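Local structure of response regulator receiver modulated diguanylate cyclase with PAS/PAC sensor (Desulfovibrio desulfuricans subsp. desulfuricans str., 3CG0) at the interface of chains A and B. The protein makes the second messenger cyclic di-GMP from GTP under control of a receiver domain and a PAS sensor, the receiver domain being the part crystallised here. Numbering follows the deposited sequence. Chains: chain A/B, Response regulator receiver modulated diguanylate cyclase with PAS/PAC sensor.

Contact 1: the interface of chains A and B. Residues chain A 92, 97, 108-109; chain B 62, 87, 89.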
loop_
_atom_site.group_PDB
_atom_site.type_symbol
_atom_site.label_atom_id
_atom_site.label_comp_id
_atom_site.label_asym_id
_atom_site.label_seq_id
_atom_site.Cartn_x
_atom_site.Cartn_y
_atom_site.Cartn_z
ATOM N N GLN A 92 -0.296 -1.690 -4.720
ATOM C CA GLN A 92 -1.643 -2.154 -4.300
ATOM C C GLN A 92 -2.831 -1.222 -4.574
ATOM O O GLN A 92 -3.322 -0.506 -3.690
ATOM C CB GLN A 92 -1.677 -2.749 -2.873
ATOM C CG GLN A 92 -1.143 -1.898 -1.726
ATOM C CD GLN A 92 -1.425 -2.532 -0.366
ATOM O OE1 GLN A 92 -1.606 -3.750 -0.256
ATOM N NE2 GLN A 92 -1.452 -1.707 0.676
ATOM N N PHE A 97 -7.962 -5.270 -5.098
ATOM C CA PHE A 97 -8.986 -5.566 -4.092
ATOM C C PHE A 97 -10.375 -5.850 -4.668
ATOM O O PHE A 97 -11.219 -6.426 -3.979
ATOM C CB PHE A 97 -9.049 -4.469 -3.021
ATOM C CG PHE A 97 -7.849 -4.440 -2.126
ATOM C CD1 PHE A 97 -7.680 -5.402 -1.128
ATOM C CD2 PHE A 97 -6.865 -3.475 -2.297
ATOM C CE1 PHE A 97 -6.555 -5.391 -0.305
ATOM C CE2 PHE A 97 -5.734 -3.462 -1.477
ATOM C CZ PHE A 97 -5.577 -4.422 -0.485
ATOM N N TYR A 108 -8.398 -9.499 5.631
ATOM C CA TYR A 108 -7.116 -8.966 5.212
ATOM C C TYR A 108 -6.348 -8.481 6.431
ATOM O O TYR A 108 -6.902 -7.774 7.281
ATOM C CB TYR A 108 -7.281 -7.799 4.224
ATOM C CG TYR A 108 -8.144 -8.067 3.004
ATOM C CD1 TYR A 108 -7.566 -8.364 1.772
ATOM C CD2 TYR A 108 -9.539 -7.977 3.074
ATOM C CE1 TYR A 108 -8.354 -8.602 0.649
ATOM C CE2 TYR A 108 -10.329 -8.210 1.971
ATOM C CZ TYR A 108 -9.738 -8.526 0.763
ATOM O OH TYR A 108 -10.537 -8.747 -0.324
ATOM N N LEU A 109 -5.075 -8.854 6.505
ATOM C CA LEU A 109 -4.199 -8.439 7.600
ATOM C C LEU A 109 -2.993 -7.736 7.022
ATOM O O LEU A 109 -2.300 -8.279 6.176
ATOM C CB LEU A 109 -3.762 -9.634 8.455
ATOM C CG LEU A 109 -4.848 -10.356 9.258
ATOM C CD1 LEU A 109 -4.333 -11.668 9.791
ATOM C CD2 LEU A 109 -5.395 -9.479 10.400
ATOM N N ILE B 62 -1.259 -11.001 -0.970
ATOM C CA ILE B 62 -2.118 -10.445 -2.041
ATOM C C ILE B 62 -1.299 -9.914 -3.245
ATOM O O ILE B 62 -1.779 -9.898 -4.379
ATOM C CB ILE B 62 -3.148 -9.395 -1.509
ATOM C CG1 ILE B 62 -4.304 -9.207 -2.505
ATOM C CG2 ILE B 62 -2.481 -8.063 -1.188
ATOM C CD1 ILE B 62 -5.474 -8.405 -1.966
ATOM N N PHE B 87 -5.903 -12.921 3.364
ATOM C CA PHE B 87 -4.951 -12.175 2.562
ATOM C C PHE B 87 -4.055 -11.321 3.432
ATOM O O PHE B 87 -4.503 -10.684 4.385
ATOM C CB PHE B 87 -5.660 -11.292 1.547
ATOM C CG PHE B 87 -6.028 -11.985 0.274
ATOM C CD1 PHE B 87 -5.057 -12.589 -0.516
ATOM C CD2 PHE B 87 -7.353 -11.984 -0.166
ATOM C CE1 PHE B 87 -5.405 -13.207 -1.723
ATOM C CE2 PHE B 87 -7.717 -12.600 -1.363
ATOM C CZ PHE B 87 -6.738 -13.208 -2.146
ATOM N N THR B 89 -1.560 -8.184 3.351
ATOM C CA THR B 89 -1.366 -6.972 2.573
ATOM C C THR B 89 -0.220 -6.151 3.167
ATOM O O THR B 89 0.346 -6.520 4.195
ATOM C CB THR B 89 -2.666 -6.131 2.551
ATOM O OG1 THR B 89 -2.950 -5.655 3.867
ATOM C CG2 THR B 89 -3.849 -6.963 2.087
#
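Strand 107-111 of chain A runs parallel to strand 85-90 of chain B, with A:Tyr108 bridged to B:Phe87. The amide A:Leu109 N donates to B:Phe87 O at 2.9 Å, and B:Thr89 N donates to A:Leu109 O. Sequence places A:Tyr108 and B:Thr89 at the aromatic and threonine switch positions of response-regulator receivers, a pair that normally belongs to one chain and is here assembled from two.

The tyrosine ring lies alongside the B:Phe87 side chain, both pointing the same way, and B:Phe87 CB approaches from one face of the tyrosine ring, over its rim, 3.5 Å from CD1. CD1 also lies near the threonine methyl CG2, which sits on the other side of the ring plane from B:Phe87 CB, while the phenol oxygen points away from B:Thr89. A tyrosine turned away from the threonine in this way would be consistent with the inactive form of many receivers, although this structure alone does not establish a state.

B:Ile62 follows B:Asp61, the predicted phosphorylation site, which carries no phosphate here. With CG1 anti to the backbone N (chi1 -161°) and the chain extended beyond it, B:Ile62 directs CD1 towards two aromatic rings of chain A. CG1 of the same side chain lies above one face of the B:Phe87 ring, near its rim. A:Phe97 crosses B:Ile62 at about a right angle and meets B:Thr89 CG2 in its ring plane; its CE1 lies 3.6 Å from B:Ile62 CD1.

Contact 2: the interface of chains A and B. Residues chain A 115, 118-119, 122; chain B 29, 32, 34.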
loop_
_atom_site.group_PDB
_atom_site.type_symbol
_atom_site.label_atom_id
_atom_site.label_comp_id
_atom_site.label_asym_id
_atom_site.label_seq_id
_atom_site.Cartn_x
_atom_site.Cartn_y
_atom_site.Cartn_z
ATOM N N ALA A 115 1.056 -11.016 16.269
ATOM C CA ALA A 115 0.724 -12.427 16.536
ATOM C C ALA A 115 -0.595 -12.600 17.279
ATOM O O ALA A 115 -1.226 -13.650 17.179
ATOM C CB ALA A 115 1.848 -13.110 17.301
ATOM N N LEU A 118 -3.205 -12.213 14.395
ATOM C CA LEU A 118 -3.030 -13.358 13.508
ATOM C C LEU A 118 -3.757 -14.591 14.041
ATOM O O LEU A 118 -4.507 -15.237 13.315
ATOM C CB LEU A 118 -1.526 -13.649 13.320
ATOM C CG LEU A 118 -1.025 -14.720 12.349
ATOM C CD1 LEU A 118 -1.391 -14.386 10.912
ATOM C CD2 LEU A 118 0.470 -14.853 12.483
ATOM N N HIS A 119 -3.524 -14.891 15.313
ATOM C CA HIS A 119 -4.133 -16.026 16.003
ATOM C C HIS A 119 -5.662 -15.920 16.104
ATOM O O HIS A 119 -6.372 -16.906 15.857
ATOM C CB HIS A 119 -3.477 -16.195 17.386
ATOM C CG HIS A 119 -4.204 -17.128 18.299
ATOM N ND1 HIS A 119 -4.581 -18.400 17.923
ATOM C CD2 HIS A 119 -4.611 -16.979 19.581
ATOM C CE1 HIS A 119 -5.204 -18.986 18.927
ATOM N NE2 HIS A 119 -5.232 -18.147 19.947
ATOM N N ILE A 122 -7.349 -16.445 12.552
ATOM C CA ILE A 122 -7.285 -17.826 12.079
ATOM C C ILE A 122 -8.358 -18.673 12.757
ATOM O O ILE A 122 -9.146 -19.326 12.070
ATOM C CB ILE A 122 -5.872 -18.440 12.251
ATOM C CG1 ILE A 122 -4.893 -17.788 11.271
ATOM C CG2 ILE A 122 -5.899 -19.934 12.000
ATOM C CD1 ILE A 122 -3.499 -18.342 11.352
ATOM N N LEU B 29 3.318 -18.082 14.025
ATOM C CA LEU B 29 2.387 -19.206 14.118
ATOM C C LEU B 29 2.868 -20.325 15.034
ATOM O O LEU B 29 2.108 -20.804 15.871
ATOM C CB LEU B 29 2.104 -19.766 12.728
ATOM C CG LEU B 29 1.349 -18.795 11.815
ATOM C CD1 LEU B 29 1.348 -19.288 10.399
ATOM C CD2 LEU B 29 -0.052 -18.611 12.311
ATOM N N LEU B 32 2.523 -19.822 18.703
ATOM C CA LEU B 32 1.131 -19.807 19.148
ATOM C C LEU B 32 0.462 -21.176 19.008
ATOM O O LEU B 32 -0.769 -21.281 18.988
ATOM C CB LEU B 32 0.329 -18.762 18.365
ATOM C CG LEU B 32 0.845 -17.323 18.315
ATOM C CD1 LEU B 32 0.303 -16.650 17.071
ATOM C CD2 LEU B 32 0.464 -16.541 19.558
ATOM N N TYR B 34 0.485 -23.376 16.467
ATOM C CA TYR B 34 0.090 -23.832 15.137
ATOM C C TYR B 34 1.155 -24.728 14.490
ATOM O O TYR B 34 2.342 -24.704 14.866
ATOM C CB TYR B 34 -0.234 -22.651 14.215
ATOM C CG TYR B 34 -1.478 -21.858 14.594
ATOM C CD1 TYR B 34 -2.750 -22.314 14.264
ATOM C CD2 TYR B 34 -1.374 -20.646 15.269
ATOM C CE1 TYR B 34 -3.896 -21.573 14.597
ATOM C CE2 TYR B 34 -2.505 -19.910 15.613
ATOM C CZ TYR B 34 -3.759 -20.373 15.276
ATOM O OH TYR B 34 -4.875 -19.630 15.624
#
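The imidazole of A:His119 points an edge, not a face, at B:Tyr34: the phenol carbon CZ lies in the imidazole plane, and the two rings are inclined by 66°. A:Ile122 approaches the tyrosine from the side opposite the histidine, with CG2 above the CE1 rim at 3.7 Å, while the backbone oxygen of B:Leu29 lies in plane at the tyrosine's edge. These groups belong to the face where the first and last helices of a response-regulator receiver fold pack together, here supplied by helix 19-31 of chain B with the residues after it and helix 115-131 of chain A.

A:His119 ND1 and B:Tyr34 OH form a hydrogen bond of 2.6 Å whose direction is not settled. The imidazole reaches the phenol because CG is swung anti to the backbone N (chi1 168°). The same phenol oxygen makes a weak hydrogen bond to A:His119 O at 3.1 Å, which adds at most a little to the ND1 bond.

Beside the polar pair, B:Leu29 crosses A:Leu118 and A:Ile122 at about right angles. Its CD2 branch meets A:Ile122 CD1 at 3.6 Å and A:Leu118 CD2 at 3.8 Å. Nearer the start of the chain A helix, CD1 of B:Leu32 makes the closer contacts: it packs against the A:His119 CB methylene at 3.8 Å and lies 3.4 Å from A:Ala115 O.

Contact 3: the interface of chains A and B. Residues chain A 103, 105-107; chain B 74, 85-87.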
loop_
_atom_site.group_PDB
_atom_site.type_symbol
_atom_site.label_atom_id
_atom_site.label_comp_id
_atom_site.label_asym_id
_atom_site.label_seq_id
_atom_site.Cartn_x
_atom_site.Cartn_y
_atom_site.Cartn_z
ATOM N N VAL A 103 -12.833 -13.815 -4.690
ATOM C CA VAL A 103 -12.377 -14.978 -3.922
ATOM C C VAL A 103 -13.258 -15.155 -2.687
ATOM O O VAL A 103 -13.434 -16.270 -2.189
ATOM C CB VAL A 103 -10.901 -14.798 -3.456
ATOM C CG1 VAL A 103 -10.459 -15.944 -2.548
ATOM C CG2 VAL A 103 -9.984 -14.668 -4.645
ATOM N N PRO A 105 -12.450 -13.819 0.532
ATOM C CA PRO A 105 -11.549 -14.251 1.577
ATOM C C PRO A 105 -12.182 -13.981 2.936
ATOM O O PRO A 105 -13.173 -13.247 3.017
ATOM C CB PRO A 105 -10.351 -13.331 1.375
ATOM C CG PRO A 105 -10.920 -12.106 0.836
ATOM C CD PRO A 105 -12.016 -12.531 -0.049
ATOM N N PHE A 106 -11.629 -14.559 3.997
ATOM C CA PHE A 106 -12.128 -14.258 5.319
ATOM C C PHE A 106 -11.852 -12.792 5.667
ATOM O O PHE A 106 -12.677 -12.127 6.291
ATOM C CB PHE A 106 -11.525 -15.195 6.375
ATOM C CG PHE A 106 -11.885 -14.811 7.792
ATOM C CD1 PHE A 106 -13.145 -15.121 8.313
ATOM C CD2 PHE A 106 -10.974 -14.114 8.594
ATOM C CE1 PHE A 106 -13.485 -14.753 9.625
ATOM C CE2 PHE A 106 -11.300 -13.741 9.895
ATOM C CZ PHE A 106 -12.561 -14.050 10.411
ATOM N N GLY A 107 -10.694 -12.289 5.255
ATOM C CA GLY A 107 -10.333 -10.922 5.540
ATOM C C GLY A 107 -8.912 -10.627 5.136
ATOM O O GLY A 107 -8.299 -11.393 4.396
ATOM N N ALA B 74 -5.105 -17.752 -4.398
ATOM C CA ALA B 74 -6.114 -17.880 -3.360
ATOM C C ALA B 74 -7.368 -18.502 -3.914
ATOM O O ALA B 74 -7.905 -19.403 -3.290
ATOM C CB ALA B 74 -6.432 -16.563 -2.779
ATOM N N ILE B 85 -9.341 -18.461 3.100
ATOM C CA ILE B 85 -8.148 -17.696 2.783
ATOM C C ILE B 85 -8.116 -16.408 3.628
ATOM O O ILE B 85 -9.145 -15.767 3.820
ATOM C CB ILE B 85 -8.056 -17.407 1.234
ATOM C CG1 ILE B 85 -7.091 -18.372 0.538
ATOM C CG2 ILE B 85 -7.541 -15.995 0.928
ATOM C CD1 ILE B 85 -7.569 -19.783 0.397
ATOM N N ILE B 86 -6.949 -16.084 4.181
ATOM C CA ILE B 86 -6.692 -14.759 4.726
ATOM C C ILE B 86 -5.608 -14.117 3.868
ATOM O O ILE B 86 -4.552 -14.715 3.630
ATOM C CB ILE B 86 -6.290 -14.816 6.195
ATOM C CG1 ILE B 86 -7.504 -15.166 7.051
ATOM C CG2 ILE B 86 -5.686 -13.478 6.678
ATOM C CD1 ILE B 86 -7.127 -15.651 8.430
ATOM N N PHE B 87 -5.903 -12.921 3.364
ATOM C CA PHE B 87 -4.951 -12.175 2.562
ATOM C C PHE B 87 -4.055 -11.321 3.432
ATOM O O PHE B 87 -4.503 -10.684 4.385
ATOM C CB PHE B 87 -5.660 -11.292 1.547
ATOM C CG PHE B 87 -6.028 -11.985 0.274
ATOM C CD1 PHE B 87 -5.057 -12.589 -0.516
ATOM C CD2 PHE B 87 -7.353 -11.984 -0.166
ATOM C CE1 PHE B 87 -5.405 -13.207 -1.723
ATOM C CE2 PHE B 87 -7.717 -12.600 -1.363
ATOM C CZ PHE B 87 -6.738 -13.208 -2.146
#
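The entry into a parallel strand pairing of the response-regulator receiver fold, whose last strand is here supplied by the other chain, is formed where A:Pro105, A:Phe106 and A:Gly107 lead into strand 107-111 of chain A and meet the start of strand 85-90 of chain B. A:Phe106 N donates to B:Ile85 O at 2.8 Å, and B:Phe87 N returns a bond to A:Gly107 O at 3.0 Å. Together they bracket the bridge between A:Gly107 and B:Ile86 and probably help set the register where the strand begins.

On one side of the sheet, A:Pro105 packs against the rim of the B:Phe87 ring, its CB 3.6 Å from CD2. B:Ile85 supports the same ring from within chain B, with CG2 over the centre of a face at 4.0 Å, and the proline CB also touches that methyl. Each of the three therefore contacts the other two. A:Val103 CG1 extends the apolar patch to B:Ala74 CB at 4.1 Å, a looser contact on helix 70-80.

On the other side, A:Phe106 and B:Ile86 lie side by side and point the same way. The phenyl is swung anti to the backbone N (chi1 173°), which sets CD2 3.9 Å from B:Ile86 CG1. The site sits at the beginning of both strands, with chain A's loop after helix 94-101 passing beside B helix 70-80 before its strand joins the edge of chain B's sheet.

Contacts 1 and 3 are successive stretches of one strand pairing: their C-alpha centres lie about 8 Å apart and they share B:Phe87. The C-alpha centre of contact 2, where the next chain A helix packs on chain B, lies about 17 Å from that of contact 1 and 16 Å from that of contact 3. Together they show helix 94-101, strand 107-111 and helix 115-131 of chain A completing the receiver fold of chain B, with the exchange repeated by two-fold symmetry. This domain swap accords with the alternate folding named in the entry title; whether it forms in the full-length cyclase cannot be judged from this structure alone.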